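Local coordinates for DNA ligase-like protein Rv0938/MT0965 (Mycobacterium tuberculosis, PDB 2IRY) that carries out DNA polymerase and ligase steps in repairing double-strand breaks by non-homologous end joining, its polymerase domain binding dGTP and manganese, at the 2'-deoxyguanosine-5'-triphosphate site. Residues are numbered along the deposited sequence; one frame, centred on the assembly and turned at random.

The 2'-deoxyguanosine-5'-triphosphate site. Residues 53, 67, 69, 114, 140, 142, 175, 177-179, 181, 233, 239, 241, 247. With DGT (2'-deoxyguanosine-5'-triphosphate), chain B; MN (manganese (II) ion), chain C.
Arg247 and His181 both set CG anti to the carbonyl carbon, beside the backbone N (chi1 -58° in Arg247). Arg247 then bends at chi2 and chi3, which turns its guanidinium end-on to the triphosphate. This is the nucleotide pocket of the LigD primase-polymerase domain, holding the substrate dGTP. Arg247 NH1 forms a salt bridge with dGTP O1B of the beta-phosphate (2.7 Å), nearly in the guanidinium plane. NH2 donates to O5' and to O2A of the alpha-phosphate, both tilted from that plane. Ile241 CG1 lies against one guanidinium face. NH1 also donates to Ser175 O, approaching from above the carbonyl plane, which helps fix the group's rotation.

His181 meets the beta-phosphate with its edge; His181 NE2 donates to dGTP O2B in the ring plane over 2.7 Å. Ser175 CB packs on one face of that ring. Ser175 OG sits in the crowded position between backbone N and carbonyl carbon (chi1 77°). Ser175 OG donates to dGTP O3G of the gamma-phosphate (2.6 Å), which Gly179 N also grips. Ser177 N donates to Ser175 OG and so helps position it. Lys178 N holds dGTP O1G at 2.7 Å, while the side chain turns away.

Asp140 and Asp142 are the acidic metal-binding pair of the family, on strand 137-143. Each has CG anti to the backbone N. Asp140 OD1 binds the manganese at 2.5 Å. The manganese also binds dGTP O2G at 2.1 Å. Asp142 makes no modelled bond here, its OD1 lying 3.2 Å from the manganese. Two waters also bind; Asp140 OD2 and dGTP O2B sit farther off, and other ligands may be unseen. Metal and nucleotide are both poorly ordered, and the nucleotide is partly occupied. The metal probably offsets the charge between Asp140 and the phosphates.

At the base end, Phe67 stacks its ring on one face of the dGTP guanine, planes 14° apart, its centre over C6. His114 abuts the phenyl CE1 with one face and directs its CE1 edge at C5'. Thr239 OG1, also in the crowded position, hydrogen-bonds to dGTP N7 (3.0 Å), an acceptor common to purines.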
loop_
_atom_site.group_PDB
_atom_site.type_symbol
_atom_site.label_atom_id
_atom_site.label_comp_id
_atom_site.label_asym_id
_atom_site.label_seq_id
_atom_site.Cartn_x
_atom_site.Cartn_y
_atom_site.Cartn_z
ATOM N N THR A 53 6.815 6.772 1.616
ATOM C CA THR A 53 6.623 7.258 2.995
ATOM C C THR A 53 6.803 6.111 3.979
ATOM O O THR A 53 6.233 5.029 3.787
ATOM C CB THR A 53 5.213 7.935 3.135
ATOM O OG1 THR A 53 5.194 9.099 2.299
ATOM C CG2 THR A 53 4.889 8.333 4.596
ATOM N N PHE A 67 5.719 9.039 11.356
ATOM C CA PHE A 67 5.816 9.043 9.891
ATOM C C PHE A 67 7.068 9.812 9.485
ATOM O O PHE A 67 7.442 10.807 10.129
ATOM C CB PHE A 67 4.630 9.781 9.265
ATOM C CG PHE A 67 3.442 8.918 8.997
ATOM C CD1 PHE A 67 3.466 7.961 7.982
ATOM C CD2 PHE A 67 2.283 9.085 9.743
ATOM C CE1 PHE A 67 2.314 7.138 7.734
ATOM C CE2 PHE A 67 1.143 8.286 9.519
ATOM C CZ PHE A 67 1.160 7.318 8.504
ATOM N N LYS A 69 8.837 11.366 5.761
ATOM C CA LYS A 69 8.698 11.576 4.327
ATOM C C LYS A 69 10.019 11.956 3.687
ATOM O O LYS A 69 10.595 11.171 2.940
ATOM C CB LYS A 69 7.597 12.605 4.065
ATOM C CG LYS A 69 6.212 12.039 4.361
ATOM C CD LYS A 69 5.088 13.039 4.039
ATOM C CE LYS A 69 3.724 12.334 4.067
ATOM N NZ LYS A 69 3.530 11.318 2.945
ATOM N N HIS A 114 4.412 3.245 2.618
ATOM C CA HIS A 114 3.175 3.823 2.057
ATOM C C HIS A 114 3.552 4.541 0.748
ATOM O O HIS A 114 4.591 5.185 0.704
ATOM C CB HIS A 114 2.565 4.856 2.994
ATOM C CG HIS A 114 2.095 4.315 4.313
ATOM N ND1 HIS A 114 0.756 4.254 4.651
ATOM C CD2 HIS A 114 2.779 3.854 5.387
ATOM C CE1 HIS A 114 0.638 3.784 5.882
ATOM N NE2 HIS A 114 1.846 3.524 6.349
ATOM N N ASP A 140 -10.379 2.347 -0.980
ATOM C CA ASP A 140 -10.232 1.841 0.359
ATOM C C ASP A 140 -11.634 1.555 0.877
ATOM O O ASP A 140 -12.435 2.469 1.047
ATOM C CB ASP A 140 -9.488 2.857 1.212
ATOM C CG ASP A 140 -9.356 2.440 2.639
ATOM O OD1 ASP A 140 -9.744 1.313 3.025
ATOM O OD2 ASP A 140 -8.852 3.280 3.405
ATOM N N ASP A 142 -13.784 0.610 3.800
ATOM C CA ASP A 142 -13.725 0.664 5.250
ATOM C C ASP A 142 -15.087 0.274 5.808
ATOM O O ASP A 142 -16.060 1.022 5.640
ATOM C CB ASP A 142 -13.355 2.072 5.726
ATOM C CG ASP A 142 -12.865 2.095 7.170
ATOM O OD1 ASP A 142 -11.958 1.298 7.536
ATOM O OD2 ASP A 142 -13.375 2.928 7.947
ATOM N N SER A 175 -6.074 -5.099 3.875
ATOM C CA SER A 175 -5.130 -4.052 4.297
ATOM C C SER A 175 -4.134 -4.439 5.386
ATOM O O SER A 175 -3.097 -3.758 5.549
ATOM C CB SER A 175 -5.917 -2.794 4.755
ATOM O OG SER A 175 -6.462 -3.017 6.062
ATOM N N SER A 177 -5.143 -4.282 8.444
ATOM C CA SER A 177 -5.796 -3.669 9.593
ATOM C C SER A 177 -7.256 -4.107 9.662
ATOM O O SER A 177 -7.516 -5.254 10.068
ATOM C CB SER A 177 -5.579 -2.145 9.649
ATOM O OG SER A 177 -5.894 -1.573 8.407
ATOM N N LYS A 178 -8.197 -3.245 9.273
ATOM C CA LYS A 178 -9.623 -3.528 9.411
ATOM C C LYS A 178 -10.378 -3.683 8.108
ATOM O O LYS A 178 -11.499 -4.216 8.093
ATOM C CB LYS A 178 -10.298 -2.435 10.243
ATOM C CG LYS A 178 -9.844 -2.431 11.687
ATOM C CD LYS A 178 -10.500 -3.581 12.472
ATOM C CE LYS A 178 -9.754 -3.870 13.774
ATOM N NZ LYS A 178 -9.780 -2.720 14.731
ATOM N N GLY A 179 -9.788 -3.206 7.021
ATOM C CA GLY A 179 -10.514 -3.144 5.766
ATOM C C GLY A 179 -9.832 -3.780 4.571
ATOM O O GLY A 179 -8.987 -4.676 4.712
ATOM N N HIS A 181 -8.518 -3.049 0.428
ATOM C CA HIS A 181 -8.132 -2.164 -0.656
ATOM C C HIS A 181 -8.288 -2.870 -2.009
ATOM O O HIS A 181 -8.003 -4.095 -2.139
ATOM C CB HIS A 181 -6.685 -1.668 -0.463
ATOM C CG HIS A 181 -6.483 -0.920 0.818
ATOM N ND1 HIS A 181 -5.247 -0.726 1.388
ATOM C CD2 HIS A 181 -7.380 -0.339 1.655
ATOM C CE1 HIS A 181 -5.382 -0.012 2.492
ATOM N NE2 HIS A 181 -6.663 0.227 2.683
ATOM N N GLN A 233 -8.081 8.516 -1.734
ATOM C CA GLN A 233 -6.647 8.145 -1.702
ATOM C C GLN A 233 -5.978 8.232 -3.070
ATOM O O GLN A 233 -4.756 8.078 -3.206
ATOM C CB GLN A 233 -6.434 6.750 -1.080
ATOM C CG GLN A 233 -6.713 6.716 0.415
ATOM C CD GLN A 233 -5.692 7.517 1.200
ATOM O OE1 GLN A 233 -4.503 7.185 1.207
ATOM N NE2 GLN A 233 -6.151 8.562 1.883
ATOM N N THR A 239 -1.222 8.973 0.348
ATOM C CA THR A 239 -0.442 7.710 0.213
ATOM C C THR A 239 -1.238 6.583 0.831
ATOM O O THR A 239 -2.079 6.823 1.724
ATOM C CB THR A 239 0.954 7.774 0.897
ATOM O OG1 THR A 239 0.812 8.035 2.305
ATOM C CG2 THR A 239 1.751 8.828 0.301
ATOM N N ILE A 241 -0.920 2.312 2.174
ATOM C CA ILE A 241 -0.042 1.190 2.537
ATOM C C ILE A 241 0.310 0.336 1.310
ATOM O O ILE A 241 -0.578 -0.049 0.513
ATOM C CB ILE A 241 -0.693 0.319 3.663
ATOM C CG1 ILE A 241 0.345 -0.648 4.236
ATOM C CG2 ILE A 241 -1.979 -0.395 3.141
ATOM C CD1 ILE A 241 1.369 0.082 5.130
ATOM N N ARG A 247 2.198 -4.236 8.809
ATOM C CA ARG A 247 1.435 -3.230 9.528
ATOM C C ARG A 247 2.016 -3.128 10.949
ATOM O O ARG A 247 2.373 -4.162 11.583
ATOM C CB ARG A 247 -0.059 -3.597 9.609
ATOM C CG ARG A 247 -0.787 -3.810 8.244
ATOM C CD ARG A 247 -0.535 -2.615 7.299
ATOM N NE ARG A 247 -0.836 -1.306 7.875
ATOM C CZ ARG A 247 -1.896 -0.565 7.557
ATOM N NH1 ARG A 247 -2.778 -0.993 6.673
ATOM N NH2 ARG A 247 -2.063 0.628 8.118
HETATM P PG DGT B . -8.047 -0.021 7.571
HETATM O O1G DGT B . -8.131 -0.535 8.984
HETATM O O2G DGT B . -8.966 1.160 7.339
HETATM O O3G DGT B . -8.141 -1.120 6.534
HETATM O O3B DGT B . -6.518 0.519 7.417
HETATM P PB DGT B . -5.929 1.382 6.171
HETATM O O1B DGT B . -4.545 0.879 5.847
HETATM O O2B DGT B . -6.917 1.488 5.035
HETATM O O3A DGT B . -5.795 2.872 6.809
HETATM P PA DGT B . -4.774 3.212 8.018
HETATM O O1A DGT B . -5.117 4.564 8.600
HETATM O O2A DGT B . -4.759 2.035 8.969
HETATM O "O5'" DGT B . -3.353 3.336 7.232
HETATM C "C5'" DGT B . -3.105 4.366 6.255
HETATM C "C4'" DGT B . -3.898 5.647 6.525
HETATM O "O4'" DGT B . -3.088 6.627 7.180
HETATM C "C3'" DGT B . -4.479 6.300 5.285
HETATM O "O3'" DGT B . -5.849 5.925 5.145
HETATM C "C2'" DGT B . -4.356 7.793 5.532
HETATM C "C1'" DGT B . -3.362 7.933 6.682
HETATM N N9 DGT B . -2.072 8.498 6.222
HETATM C C8 DGT B . -1.442 8.175 5.078
HETATM N N7 DGT B . -0.278 8.848 4.931
HETATM C C5 DGT B . -0.150 9.630 6.014
HETATM C C6 DGT B . 0.861 10.598 6.497
HETATM O O6 DGT B . 1.872 10.821 5.808
HETATM N N1 DGT B . 0.651 11.211 7.675
HETATM C C2 DGT B . -0.453 10.966 8.420
HETATM N N2 DGT B . -0.597 11.615 9.599
HETATM N N3 DGT B . -1.423 10.082 8.043
HETATM C C4 DGT B . -1.327 9.398 6.870
HETATM MN MN MN C . -9.611 1.766 5.455
HETATM O O HOH W 1 -8.501 3.628 5.801
HETATM O O HOH W 2 -9.492 -0.544 4.647
HETATM O O HOH W 3 -3.348 2.873 4.033
#